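Local structure of tail component (Lactobacillus phage J-1, 5LY8) at residues N58-P63 with N225-Y230; S77-I82 with G208-F213; H43-N48 with N71-P76. The protein probably binds saccharides on the surface of its Lactobacillus casei host, this chain being the second carbohydrate-binding module of the phage's evolved distal tail component. All blocks are in the same frame, centred on the assembly; numbering follows the deposited sequence. Where two conformers were deposited one is given.

Contact 1 (N58-P63 with N225-Y230); sequences NGIAYP and NWQDSY. With MG (magnesium ion), chain C.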
loop_
_atom_site.group_PDB
_atom_site.type_symbol
_atom_site.label_atom_id
_atom_site.label_comp_id
_atom_site.label_asym_id
_atom_site.label_seq_id
_atom_site.Cartn_x
_atom_site.Cartn_y
_atom_site.Cartn_z
ATOM N N ASN A 58 -2.611 13.111 16.787
ATOM C CA ASN A 58 -1.966 14.169 16.020
ATOM C C ASN A 58 -2.146 14.066 14.511
ATOM O O ASN A 58 -1.233 14.435 13.776
ATOM C CB ASN A 58 -0.486 14.243 16.399
ATOM C CG ASN A 58 -0.328 14.736 17.804
ATOM O OD1 ASN A 58 -1.095 15.577 18.239
ATOM N ND2 ASN A 58 0.621 14.186 18.576
ATOM N N GLY A 59 -3.288 13.539 14.066
ATOM C CA GLY A 59 -3.546 13.403 12.633
ATOM C C GLY A 59 -2.788 12.256 12.007
ATOM O O GLY A 59 -2.521 12.252 10.794
ATOM N N ILE A 60 -2.436 11.259 12.832
ATOM C CA ILE A 60 -1.620 10.131 12.413
ATOM C C ILE A 60 -2.190 8.819 12.951
ATOM O O ILE A 60 -2.612 8.745 14.111
ATOM C CB ILE A 60 -0.179 10.341 12.923
ATOM C CG1 ILE A 60 0.455 11.631 12.345
ATOM C CG2 ILE A 60 0.684 9.090 12.606
ATOM C CD1 ILE A 60 1.764 12.113 13.147
ATOM N N ALA A 61 -2.212 7.793 12.093
ATOM C CA ALA A 61 -2.608 6.445 12.478
ATOM C C ALA A 61 -1.367 5.629 12.818
ATOM O O ALA A 61 -0.409 5.566 12.016
ATOM C CB ALA A 61 -3.396 5.778 11.368
ATOM N N TYR A 62 -1.396 4.961 13.986
ATOM C CA TYR A 62 -0.300 4.142 14.479
ATOM C C TYR A 62 -0.778 2.700 14.532
ATOM O O TYR A 62 -1.553 2.338 15.412
ATOM C CB TYR A 62 0.112 4.625 15.879
ATOM C CG TYR A 62 0.736 6.001 15.876
ATOM C CD1 TYR A 62 2.087 6.177 15.579
ATOM C CD2 TYR A 62 -0.030 7.131 16.118
ATOM C CE1 TYR A 62 2.663 7.445 15.559
ATOM C CE2 TYR A 62 0.535 8.397 16.112
ATOM C CZ TYR A 62 1.873 8.554 15.827
ATOM O OH TYR A 62 2.371 9.834 15.797
ATOM N N PRO A 63 -0.399 1.869 13.550
ATOM C CA PRO A 63 -0.843 0.475 13.604
ATOM C C PRO A 63 -0.236 -0.242 14.812
ATOM O O PRO A 63 0.918 0.010 15.171
ATOM C CB PRO A 63 -0.353 -0.125 12.287
ATOM C CG PRO A 63 0.624 0.806 11.738
ATOM C CD PRO A 63 0.470 2.154 12.397
ATOM N N ASN A 225 4.128 4.801 10.782
ATOM C CA ASN A 225 2.886 5.499 11.003
ATOM C C ASN A 225 2.330 5.973 9.667
ATOM O O ASN A 225 3.073 6.045 8.678
ATOM C CB ASN A 225 2.995 6.574 12.081
ATOM C CG ASN A 225 3.812 7.770 11.744
ATOM O OD1 ASN A 225 3.549 8.447 10.742
ATOM N ND2 ASN A 225 4.831 8.036 12.559
ATOM N N TRP A 226 1.021 6.229 9.611
ATOM C CA TRP A 226 0.298 6.486 8.366
ATOM C C TRP A 226 -0.435 7.794 8.577
ATOM O O TRP A 226 -1.273 7.911 9.476
ATOM C CB TRP A 226 -0.647 5.310 8.177
ATOM C CG TRP A 226 -1.527 5.308 6.964
ATOM C CD1 TRP A 226 -1.291 5.887 5.745
ATOM C CD2 TRP A 226 -2.749 4.573 6.836
ATOM N NE1 TRP A 226 -2.306 5.555 4.865
ATOM C CE2 TRP A 226 -3.214 4.758 5.520
ATOM C CE3 TRP A 226 -3.518 3.800 7.724
ATOM C CZ2 TRP A 226 -4.421 4.205 5.075
ATOM C CZ3 TRP A 226 -4.695 3.232 7.279
ATOM C CH2 TRP A 226 -5.140 3.439 5.971
ATOM N N GLN A 227 -0.050 8.825 7.807
ATOM C CA GLN A 227 -0.487 10.194 8.086
ATOM C C GLN A 227 -1.597 10.714 7.194
ATOM O O GLN A 227 -2.235 11.706 7.554
ATOM C CB GLN A 227 0.710 11.173 8.052
ATOM C CG GLN A 227 1.916 10.644 8.849
ATOM C CD GLN A 227 2.903 11.670 9.351
ATOM O OE1 GLN A 227 2.803 12.890 9.063
ATOM N NE2 GLN A 227 3.859 11.177 10.158
ATOM N N ASP A 228 -1.851 10.069 6.050
ATOM C CA ASP A 228 -2.852 10.565 5.118
ATOM C C ASP A 228 -3.105 9.481 4.102
ATOM O O ASP A 228 -2.195 8.710 3.757
ATOM C CB ASP A 228 -2.324 11.838 4.403
ATOM C CG ASP A 228 -3.408 12.660 3.736
ATOM O OD1 ASP A 228 -4.137 13.371 4.456
ATOM O OD2 ASP A 228 -3.595 12.511 2.502
ATOM N N SER A 229 -4.339 9.424 3.592
ATOM C CA SER A 229 -4.689 8.478 2.542
ATOM C C SER A 229 -5.745 9.084 1.638
ATOM O O SER A 229 -6.725 9.643 2.140
ATOM C CB SER A 229 -5.270 7.203 3.159
ATOM O OG SER A 229 -5.470 6.172 2.198
ATOM N N TYR A 230 -5.621 8.901 0.317
ATOM C CA TYR A 230 -6.702 9.307 -0.576
ATOM C C TYR A 230 -6.591 8.547 -1.861
ATOM O O TYR A 230 -5.511 8.086 -2.259
ATOM C CB TYR A 230 -6.794 10.828 -0.824
ATOM C CG TYR A 230 -5.598 11.465 -1.476
ATOM C CD1 TYR A 230 -5.483 11.527 -2.863
ATOM C CD2 TYR A 230 -4.616 12.077 -0.710
ATOM C CE1 TYR A 230 -4.416 12.184 -3.470
ATOM C CE2 TYR A 230 -3.531 12.716 -1.306
ATOM C CZ TYR A 230 -3.443 12.779 -2.685
ATOM O OH TYR A 230 -2.345 13.388 -3.268
HETATM MG MG MG C . -3.050 13.435 8.887
HETATM O O HOH W 1 -3.316 14.566 6.753
HETATM O O HOH W 2 -3.958 15.549 9.836
HETATM O O HOH W 3 -1.085 14.851 9.177
#
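The phenol ring of Tyr62 and the amide of Asn225 run alongside each other in the same direction, planes 69° apart, with Tyr62 CE1 against Asn225 CB. One face of the ring receives Ile60 CG2, 3.4 Å above the plane and displaced toward the rim. The same methyl stands 3.5 Å from Asn225 CB, so one methyl touches both the phenol face and the Asn225 side chain. The second large ring, the indole of Trp226, meets Ala61 CB at CE3, 4.1 Å away, and otherwise leads into the core, where Phe22, Phe114 and Phe213 meet it and Asn98 OD1 bonds to NE1.

Gln227 runs beside Ile60, its NE2 donating to Asn225 OD1 at 2.8 Å. That acceptor lies in the amide plane of Gln227, although the donor is tilted out of the Asn225 plane, and the bond restrains the rotation of both amides. In the backbone, Ala61 and Trp226 form a single antiparallel hydrogen-bonded pair, Ala61 N to Trp226 O at 2.8 Å and Trp226 N back to Ala61 O.

Past this pair the link passes to a metal. Gly59 O and Gln227 O each lie 2.3 Å from magnesium, joined by Asp21 O and three waters, one of which donates to Asp228 OD1. The two carbonyl oxygens, Gly59 O and Gln227 O, are only 3.3 Å apart; the cation probably offsets their repulsion, so that a shared ion continues the connection where the strand pairing stops.

Contact 2 (S77-I82 with G208-F213); sequences SMSGTI and GWTAWF
Trp209 lays one face of its indole against the backbone of Ser79 and Gly80, with Gly80 N 3.4 Å above the Trp209 ring plane and toward the rim. A chi1 of 64° sets its CG between the backbone N and the carbonyl carbon, a crowded position. Gly80, having no side chain, lets the ring come this close: Trp209 NE1 is 3.4 Å from Gly80 CA. Around the rim, Ile82 CG1 lies near the ring plane, 4.0 Å from Trp209 CD1, and the two side chains cross at about a right angle. Met78 instead runs alongside, its CG 4.0 Å from Trp209 CH2. A water in the plane of the indole accepts from Trp209 NE1 at 2.9 Å and donates to Thr81 O, joining the ring to the strand it covers.

Behind these contacts stands the antiparallel backbone ladder. Met78 with Ala211 and Gly80 with Trp209 are hydrogen-bonded pairs; Ala211 N reaches Met78 O at 2.8 Å. Thr210, on the reverse face, bonds through OG1 to Val35 N, while Ser77 OG turns to Gln50.

Further out, Tyr18 stacks on Trp209, and Trp226 of strand 223-238, which belongs to the facing sheet, packs on Met78 and Ala211. Within its own sheet the pair is flanked by strand 30-31 beside 73-81 and by strand 110-118 beside 208-216, so it occupies an interior place in one layer of a beta-sandwich.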
loop_
_atom_site.group_PDB
_atom_site.type_symbol
_atom_site.label_atom_id
_atom_site.label_comp_id
_atom_site.label_asym_id
_atom_site.label_seq_id
_atom_site.Cartn_x
_atom_site.Cartn_y
_atom_site.Cartn_z
ATOM N N SER A 77 -5.386 -3.938 9.304
ATOM C CA SER A 77 -5.701 -3.442 7.984
ATOM C C SER A 77 -6.918 -2.562 8.008
ATOM O O SER A 77 -7.786 -2.674 8.906
ATOM C CB SER A 77 -5.889 -4.569 6.977
ATOM O OG SER A 77 -7.186 -5.125 7.122
ATOM N N MET A 78 -7.015 -1.718 6.985
ATOM C CA MET A 78 -8.143 -0.827 6.767
ATOM C C MET A 78 -8.467 -0.894 5.288
ATOM O O MET A 78 -7.550 -0.914 4.454
ATOM C CB MET A 78 -7.785 0.589 7.201
ATOM C CG MET A 78 -8.968 1.543 7.173
ATOM S SD MET A 78 -8.581 3.163 7.850
ATOM C CE MET A 78 -8.378 2.733 9.576
ATOM N N SER A 79 -9.770 -0.942 4.959
ATOM C CA SER A 79 -10.212 -1.074 3.575
ATOM C C SER A 79 -11.390 -0.185 3.299
ATOM O O SER A 79 -12.155 0.127 4.202
ATOM C CB SER A 79 -10.646 -2.515 3.297
ATOM O OG SER A 79 -9.561 -3.410 3.461
ATOM N N GLY A 80 -11.596 0.100 2.024
ATOM C CA GLY A 80 -12.765 0.863 1.594
ATOM C C GLY A 80 -13.150 0.483 0.183
ATOM O O GLY A 80 -12.396 -0.188 -0.535
ATOM N N THR A 81 -14.326 0.936 -0.220
ATOM C CA THR A 81 -14.862 0.685 -1.555
ATOM C C THR A 81 -14.645 1.869 -2.471
ATOM O O THR A 81 -14.611 3.024 -2.020
ATOM C CB THR A 81 -16.320 0.256 -1.505
ATOM O OG1 THR A 81 -17.087 1.346 -1.024
ATOM C CG2 THR A 81 -16.520 -0.978 -0.668
ATOM N N ILE A 82 -14.476 1.572 -3.761
ATOM C CA ILE A 82 -14.225 2.604 -4.766
ATOM C C ILE A 82 -15.296 2.484 -5.835
ATOM O O ILE A 82 -15.321 1.478 -6.544
ATOM C CB ILE A 82 -12.808 2.465 -5.373
ATOM C CG1 ILE A 82 -11.736 2.638 -4.279
ATOM C CG2 ILE A 82 -12.586 3.489 -6.516
ATOM C CD1 ILE A 82 -10.333 2.287 -4.825
ATOM N N GLY A 208 -11.873 -1.352 -4.937
ATOM C CA GLY A 208 -11.570 -1.316 -3.517
ATOM C C GLY A 208 -10.114 -1.093 -3.239
ATOM O O GLY A 208 -9.262 -1.197 -4.128
ATOM N N TRP A 209 -9.836 -0.792 -1.961
ATOM C CA TRP A 209 -8.461 -0.626 -1.503
ATOM C C TRP A 209 -8.301 -1.236 -0.135
ATOM O O TRP A 209 -9.268 -1.277 0.638
ATOM C CB TRP A 209 -8.056 0.867 -1.482
ATOM C CG TRP A 209 -8.832 1.704 -0.502
ATOM C CD1 TRP A 209 -10.027 2.322 -0.720
ATOM C CD2 TRP A 209 -8.459 2.016 0.848
ATOM N NE1 TRP A 209 -10.430 2.992 0.411
ATOM C CE2 TRP A 209 -9.488 2.814 1.390
ATOM C CE3 TRP A 209 -7.363 1.686 1.667
ATOM C CZ2 TRP A 209 -9.444 3.314 2.698
ATOM C CZ3 TRP A 209 -7.339 2.152 2.972
ATOM C CH2 TRP A 209 -8.346 2.999 3.455
ATOM N N THR A 210 -7.073 -1.671 0.171
ATOM C CA THR A 210 -6.703 -2.158 1.494
ATOM C C THR A 210 -5.319 -1.643 1.834
ATOM O O THR A 210 -4.419 -1.702 0.993
ATOM C CB THR A 210 -6.654 -3.703 1.549
ATOM O OG1 THR A 210 -7.958 -4.241 1.305
ATOM C CG2 THR A 210 -6.154 -4.235 2.917
ATOM N N ALA A 211 -5.128 -1.194 3.083
ATOM C CA ALA A 211 -3.817 -0.856 3.643
ATOM C C ALA A 211 -3.564 -1.845 4.803
ATOM O O ALA A 211 -4.459 -1.999 5.656
ATOM C CB ALA A 211 -3.803 0.575 4.137
ATOM N N TRP A 212 -2.399 -2.515 4.830
ATOM C CA TRP A 212 -2.126 -3.549 5.826
ATOM C C TRP A 212 -0.741 -3.304 6.390
ATOM O O TRP A 212 0.204 -3.053 5.643
ATOM C CB TRP A 212 -2.252 -4.931 5.156
ATOM C CG TRP A 212 -1.963 -6.130 6.006
ATOM C CD1 TRP A 212 -2.434 -6.392 7.270
ATOM C CD2 TRP A 212 -1.158 -7.250 5.634
ATOM N NE1 TRP A 212 -1.986 -7.626 7.699
ATOM C CE2 TRP A 212 -1.192 -8.172 6.708
ATOM C CE3 TRP A 212 -0.386 -7.556 4.499
ATOM C CZ2 TRP A 212 -0.531 -9.402 6.658
ATOM C CZ3 TRP A 212 0.284 -8.771 4.463
ATOM C CH2 TRP A 212 0.232 -9.669 5.536
ATOM N N PHE A 213 -0.607 -3.426 7.731
ATOM C CA PHE A 213 0.626 -3.083 8.427
ATOM C C PHE A 213 1.092 -4.200 9.371
ATOM O O PHE A 213 1.060 -4.054 10.595
ATOM C CB PHE A 213 0.421 -1.794 9.218
ATOM C CG PHE A 213 0.059 -0.604 8.386
ATOM C CD1 PHE A 213 -1.273 -0.336 8.057
ATOM C CD2 PHE A 213 1.042 0.223 7.881
ATOM C CE1 PHE A 213 -1.607 0.776 7.289
ATOM C CE2 PHE A 213 0.705 1.321 7.087
ATOM C CZ PHE A 213 -0.616 1.579 6.790
HETATM O O HOH W 4 -13.073 4.173 0.043
#

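Contact 3 (H43-N48 with N71-P76); sequences HGNDAN and NYWNGP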
loop_
_atom_site.group_PDB
_atom_site.type_symbol
_atom_site.label_atom_id
_atom_site.label_comp_id
_atom_site.label_asym_id
_atom_site.label_seq_id
_atom_site.Cartn_x
_atom_site.Cartn_y
_atom_site.Cartn_z
ATOM N N HIS A 43 6.559 -18.725 0.594
ATOM C CA HIS A 43 7.639 -18.388 1.518
ATOM C C HIS A 43 7.728 -19.316 2.723
ATOM O O HIS A 43 8.485 -19.034 3.666
ATOM C CB HIS A 43 7.498 -16.930 1.987
ATOM C CG HIS A 43 7.805 -15.901 0.937
ATOM N ND1 HIS A 43 8.924 -15.063 1.024
ATOM C CD2 HIS A 43 7.107 -15.553 -0.165
ATOM C CE1 HIS A 43 8.842 -14.233 0.001
ATOM N NE2 HIS A 43 7.805 -14.515 -0.779
ATOM N N GLY A 44 6.980 -20.420 2.707
ATOM C CA GLY A 44 6.967 -21.345 3.831
ATOM C C GLY A 44 6.221 -20.833 5.047
ATOM O O GLY A 44 6.389 -21.356 6.151
ATOM N N ASN A 45 5.384 -19.810 4.858
ATOM C CA ASN A 45 4.631 -19.214 5.956
ATOM C C ASN A 45 3.183 -19.662 5.935
ATOM O O ASN A 45 2.649 -20.091 4.906
ATOM C CB ASN A 45 4.692 -17.680 5.866
ATOM C CG ASN A 45 6.100 -17.137 6.038
ATOM O OD1 ASN A 45 6.889 -17.547 6.934
ATOM N ND2 ASN A 45 6.462 -16.207 5.216
ATOM N N ASP A 46 2.516 -19.470 7.079
ATOM C CA ASP A 46 1.083 -19.702 7.157
ATOM C C ASP A 46 0.359 -18.427 6.709
ATOM O O ASP A 46 0.986 -17.373 6.469
ATOM C CB ASP A 46 0.699 -20.158 8.565
ATOM C CG ASP A 46 1.307 -21.521 8.877
ATOM O OD1 ASP A 46 1.354 -22.376 7.959
ATOM O OD2 ASP A 46 1.837 -21.683 9.988
ATOM N N ALA A 47 -0.969 -18.518 6.558
ATOM C CA ALA A 47 -1.753 -17.436 6.005
ATOM C C ALA A 47 -1.580 -16.109 6.706
ATOM O O ALA A 47 -1.568 -16.036 7.924
ATOM C CB ALA A 47 -3.237 -17.816 5.959
ATOM N N ASN A 48 -1.553 -15.038 5.898
ATOM C CA ASN A 48 -1.508 -13.670 6.416
ATOM C C ASN A 48 -2.709 -13.404 7.327
ATOM O O ASN A 48 -3.827 -13.828 7.005
ATOM C CB ASN A 48 -1.585 -12.689 5.248
ATOM C CG ASN A 48 -0.463 -12.832 4.249
ATOM O OD1 ASN A 48 0.646 -13.256 4.603
ATOM N ND2 ASN A 48 -0.736 -12.469 2.994
ATOM N N ASN A 71 4.239 -18.345 12.619
ATOM C CA ASN A 71 4.841 -18.531 11.305
ATOM C C ASN A 71 4.055 -17.691 10.285
ATOM O O ASN A 71 3.877 -18.122 9.144
ATOM C CB ASN A 71 4.892 -20.016 10.905
ATOM C CG ASN A 71 5.653 -20.239 9.613
ATOM O OD1 ASN A 71 6.593 -19.501 9.282
ATOM N ND2 ASN A 71 5.254 -21.257 8.871
ATOM N N TYR A 72 3.602 -16.485 10.674
ATOM C CA TYR A 72 2.855 -15.654 9.730
ATOM C C TYR A 72 2.991 -14.187 10.035
ATOM O O TYR A 72 3.316 -13.802 11.155
ATOM C CB TYR A 72 1.363 -16.058 9.649
ATOM C CG TYR A 72 0.633 -16.106 10.976
ATOM C CD1 TYR A 72 0.102 -14.951 11.543
ATOM C CD2 TYR A 72 0.434 -17.311 11.643
ATOM C CE1 TYR A 72 -0.590 -14.990 12.752
ATOM C CE2 TYR A 72 -0.274 -17.364 12.846
ATOM C CZ TYR A 72 -0.771 -16.198 13.403
ATOM O OH TYR A 72 -1.492 -16.225 14.579
ATOM N N TRP A 73 2.690 -13.381 9.021
ATOM C CA TRP A 73 2.621 -11.929 9.133
ATOM C C TRP A 73 1.244 -11.559 9.692
ATOM O O TRP A 73 0.219 -12.085 9.223
ATOM C CB TRP A 73 2.816 -11.290 7.750
ATOM C CG TRP A 73 4.203 -11.425 7.210
ATOM C CD1 TRP A 73 4.720 -12.488 6.520
ATOM C CD2 TRP A 73 5.297 -10.516 7.438
ATOM N NE1 TRP A 73 6.074 -12.290 6.284
ATOM C CE2 TRP A 73 6.436 -11.067 6.815
ATOM C CE3 TRP A 73 5.404 -9.257 8.074
ATOM C CZ2 TRP A 73 7.683 -10.418 6.839
ATOM C CZ3 TRP A 73 6.632 -8.609 8.074
ATOM C CH2 TRP A 73 7.751 -9.183 7.453
ATOM N N ASN A 74 1.235 -10.681 10.691
ATOM C CA ASN A 74 -0.014 -10.268 11.334
ATOM C C ASN A 74 0.032 -8.788 11.698
ATOM O O ASN A 74 1.007 -8.330 12.299
ATOM C CB ASN A 74 -0.247 -11.109 12.603
ATOM C CG ASN A 74 -1.564 -10.859 13.291
ATOM O OD1 ASN A 74 -2.417 -10.097 12.818
ATOM N ND2 ASN A 74 -1.787 -11.595 14.382
ATOM N N GLY A 75 -0.981 -8.030 11.289
ATOM C CA GLY A 75 -1.111 -6.648 11.720
ATOM C C GLY A 75 -2.430 -6.104 11.235
ATOM O O GLY A 75 -3.166 -6.797 10.522
ATOM N N PRO A 76 -2.727 -4.866 11.604
ATOM C CA PRO A 76 -4.025 -4.283 11.254
ATOM C C PRO A 76 -4.158 -3.887 9.803
ATOM O O PRO A 76 -3.166 -3.538 9.160
ATOM C CB PRO A 76 -4.113 -3.047 12.160
ATOM C CG PRO A 76 -2.711 -2.669 12.386
ATOM C CD PRO A 76 -1.935 -3.967 12.466
HETATM O O HOH W 5 2.045 -14.725 6.552
HETATM O O HOH W 6 3.801 -23.385 10.558
#
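Asn71 holds the loop Gly44 to Asp46 with two polar groups, one from its side chain and one from its backbone. Its CG is anti to the backbone N (chi1 -174°), and from there ND2 donates to Gly44 O at 2.9 Å. This bond is well formed: the donor lies in the carbonyl plane of Gly44, on a lone pair, and the acceptor lies close to the Asn71 amide plane. The return bond runs from Asp46 N to Asn71 O, 2.8 Å long. Asn45 CB lies against the same carbonyl, 3.4 Å from Asn71 O. Packing continues at Tyr72, whose CB rests 3.4 Å from Ala47 O, and whose side chain also touches Val49 of strand 49-50.

Elsewhere water does the joining. The carboxylate of Asp46 and the amide of Asn71 cross at about a right angle, and a water donates to Asp46 OD2 at 2.7 Å while accepting from Asn71 ND2. On this exposed flank the water bridges two polar ends whose side chains also lie in contact. A second water is held more fully: it accepts from Trp73 N at 2.9 Å and donates to both Asp46 O and Asn48 OD1, the latter at 2.8 Å. It thus takes a position between the chains where no direct backbone bond forms. On the inner side, the indole of Trp73 is buried, with Phe38 meeting it edge-to-face and Phe216 also in contact, while Asn48 ND2 is bonded to Thr36 OG1 and Phe38 O.

The two chains advance in broadly the same direction, and directly after Asn48 the chain becomes strand 49-50, which pairs in parallel with strand 73-81 at Trp73 and Gly75. The loop is thus held by two direct hydrogen bonds and two bridging waters where it leads into a parallel strand pair, at the edge of a beta-sandwich consistent with the concanavalin clan.

How the contacts relate
Contact 2 is the buried strand pair, with contacts 1 and 3 toward the periphery. Contact 2 is nested along the chain inside the loop closed by contact 1, and the two meet across the sandwich core, where Trp226 CH2 lies 3.7 Å from Ala211 CB. Contacts 2 and 3 share strand 73-81; a probable hydrogen bond of 2.9 Å from Phe213 N to Pro76 O carries the pairing between them. Contact 1 reaches contact 3 through two prolines, Pro63 CB and Pro76 CG being 3.5 Å apart. Contact 1 itself holds one magnesium, about 12 Å from the side chain of Met78, whereas the Trp73 side chain of contact 3 is about 9 Å from the other magnesium.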